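Side-chain contact in maternal effect protein oskar (Drosophila melanogaster, PDB 5A4A), which binds RNA through its SGNH hydrolase-like OSK domain and induces germ plasm, and with it the germline, in the fly: residues S159-E164 with D171-S176. Residues are numbered along the deposited sequence; the frame is centred on the assembly and turned at random.
Sequences SCLINE and DCFQAS. With SO4 (sulfate ion), chain C; SO4 (sulfate ion), chain B.
Leu-161 reaches across to Cys-172 and Phe-173 with its two methyl groups, and these apolar touches alone join residues 159-164 to 171-176; no hydrogen bond spans them. CD2 of Leu-161 rests on CB of Cys-172 at 3.6 Å, with SG of Cys-172 farther from it, at 4.1 Å. The other branch, CD1, approaches the outer end of the Phe-173 ring obliquely, 4.3 Å from CZ. CG of Leu-161 stands anti to its carbonyl carbon (chi1 -66°), and CD1 continues the extended chain while CD2 branches off to Cys-172. All three side chains are buried, yet the shared surface is small, 139 Å².

Farther along residues 171-176, two sulfates, probably from the crystallisation liquor, are bound. The side chain of Gln-174 runs out straight past CG and points an N-H of NE2 almost directly at O4 of the chain B sulfate (2.8 Å, 178°). Two successive backbone amides grip the chain C sulfate, Ala-175 N to O3 at 2.9 Å and Ser-176 N to O4 at 3.1 Å. A leucine in place of Gln-174 would probably leave O4 of the chain B sulfate without this donor and Tyr-35 OH without its weak bond to NE2. Anion sites of this kind are consistent with RNA binding by the domain.

Both segments belong to the connection between strand 154-155 and helix 192-204 of the SGNH hydrolase-like OSK domain. Val-198 of that helix packs against Leu-161, Arg-197 touches Cys-172, and Trp-190 meets the Phe-173 ring at roughly a right angle, laying both short 3-10 turns against the C-terminal helix.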
loop_
_atom_site.group_PDB
_atom_site.type_symbol
_atom_site.label_atom_id
_atom_site.label_comp_id
_atom_site.label_asym_id
_atom_site.label_seq_id
_atom_site.Cartn_x
_atom_site.Cartn_y
_atom_site.Cartn_z
ATOM N N SER A 159 2.399 8.117 12.130
ATOM C CA SER A 159 2.910 9.084 13.106
ATOM C C SER A 159 3.994 10.025 12.578
ATOM O O SER A 159 4.059 11.189 12.982
ATOM C CB SER A 159 3.406 8.362 14.368
ATOM O OG SER A 159 2.318 7.759 15.050
ATOM N N CYS A 160 4.829 9.540 11.666
ATOM C CA CYS A 160 5.927 10.363 11.169
ATOM C C CYS A 160 5.456 11.498 10.258
ATOM O O CYS A 160 6.223 12.403 9.955
ATOM C CB CYS A 160 7.001 9.514 10.475
ATOM S SG CYS A 160 6.654 8.997 8.763
ATOM N N LEU A 161 4.193 11.455 9.842
ATOM C CA LEU A 161 3.660 12.459 8.923
ATOM C C LEU A 161 2.647 13.396 9.595
ATOM O O LEU A 161 1.997 14.200 8.931
ATOM C CB LEU A 161 3.050 11.781 7.687
ATOM C CG LEU A 161 4.040 11.035 6.779
ATOM C CD1 LEU A 161 3.328 10.279 5.676
ATOM C CD2 LEU A 161 5.056 11.986 6.157
ATOM N N ILE A 162 2.514 13.286 10.912
ATOM C CA ILE A 162 1.687 14.217 11.672
ATOM C C ILE A 162 2.521 14.912 12.739
ATOM O O ILE A 162 3.545 14.385 13.184
ATOM C CB ILE A 162 0.472 13.522 12.321
ATOM C CG1 ILE A 162 0.935 12.367 13.210
ATOM C CG2 ILE A 162 -0.511 13.042 11.245
ATOM C CD1 ILE A 162 -0.177 11.718 14.005
ATOM N N ASN A 163 2.092 16.104 13.140
ATOM C CA ASN A 163 2.838 16.877 14.121
ATOM C C ASN A 163 2.382 16.606 15.547
ATOM O O ASN A 163 1.508 15.777 15.783
ATOM C CB ASN A 163 2.747 18.375 13.821
ATOM C CG ASN A 163 1.388 18.965 14.167
ATOM O OD1 ASN A 163 0.389 18.253 14.285
ATOM N ND2 ASN A 163 1.344 20.283 14.317
ATOM N N GLU A 164 2.974 17.343 16.479
ATOM C CA GLU A 164 2.655 17.266 17.901
ATOM C C GLU A 164 1.150 17.360 18.208
ATOM O O GLU A 164 0.691 16.837 19.223
ATOM C CB GLU A 164 3.457 18.347 18.639
ATOM N N ASP A 171 4.782 20.011 5.323
ATOM C CA ASP A 171 6.148 20.113 4.819
ATOM C C ASP A 171 6.697 18.755 4.349
ATOM O O ASP A 171 7.812 18.670 3.832
ATOM C CB ASP A 171 7.076 20.786 5.842
ATOM C CG ASP A 171 7.409 19.892 7.017
ATOM O OD1 ASP A 171 6.634 18.957 7.311
ATOM O OD2 ASP A 171 8.458 20.133 7.653
ATOM N N CYS A 172 5.899 17.704 4.515
ATOM C CA CYS A 172 6.256 16.368 4.029
ATOM C C CYS A 172 5.459 15.977 2.786
ATOM O O CYS A 172 5.557 14.838 2.313
ATOM C CB CYS A 172 6.008 15.331 5.117
ATOM S SG CYS A 172 7.126 15.469 6.528
ATOM N N PHE A 173 4.656 16.904 2.274
ATOM C CA PHE A 173 3.825 16.629 1.109
ATOM C C PHE A 173 4.121 17.624 0.011
ATOM O O PHE A 173 4.607 18.727 0.270
ATOM C CB PHE A 173 2.336 16.686 1.469
ATOM C CG PHE A 173 1.876 15.528 2.299
ATOM C CD1 PHE A 173 2.180 15.459 3.653
ATOM C CD2 PHE A 173 1.146 14.501 1.718
ATOM C CE1 PHE A 173 1.770 14.378 4.416
ATOM C CE2 PHE A 173 0.726 13.428 2.459
ATOM C CZ PHE A 173 1.034 13.360 3.823
ATOM N N GLN A 174 3.815 17.219 -1.215
ATOM C CA GLN A 174 3.911 18.097 -2.378
ATOM C C GLN A 174 2.855 19.198 -2.297
ATOM O O GLN A 174 1.929 19.111 -1.491
ATOM C CB GLN A 174 3.774 17.264 -3.653
ATOM C CG GLN A 174 4.993 16.359 -3.877
ATOM C CD GLN A 174 4.904 15.507 -5.125
ATOM O OE1 GLN A 174 3.826 15.318 -5.695
ATOM N NE2 GLN A 174 6.043 14.969 -5.548
ATOM N N ALA A 175 2.998 20.227 -3.126
ATOM C CA ALA A 175 2.131 21.407 -3.059
ATOM C C ALA A 175 0.748 21.180 -3.663
ATOM O O ALA A 175 -0.244 21.721 -3.168
ATOM C CB ALA A 175 2.806 22.602 -3.731
ATOM N N SER A 176 0.688 20.372 -4.720
ATOM C CA SER A 176 -0.546 20.182 -5.474
ATOM C C SER A 176 -0.854 18.713 -5.706
ATOM O O SER A 176 0.055 17.901 -5.836
ATOM C CB SER A 176 -0.452 20.881 -6.839
ATOM O OG SER A 176 -0.075 22.240 -6.709
HETATM S S SO4 C . 4.674 20.021 -6.349
HETATM O O1 SO4 C . 5.002 21.206 -7.131
HETATM O O2 SO4 C . 5.308 18.842 -6.952
HETATM O O3 SO4 C . 5.195 20.210 -4.991
HETATM O O4 SO4 C . 3.225 19.823 -6.342
HETATM S S SO4 B . 9.647 16.255 -4.455
HETATM O O1 SO4 B . 9.311 17.362 -5.342
HETATM O O2 SO4 B . 10.584 15.351 -5.106
HETATM O O3 SO4 B . 10.274 16.773 -3.240
HETATM O O4 SO4 B . 8.418 15.535 -4.147
#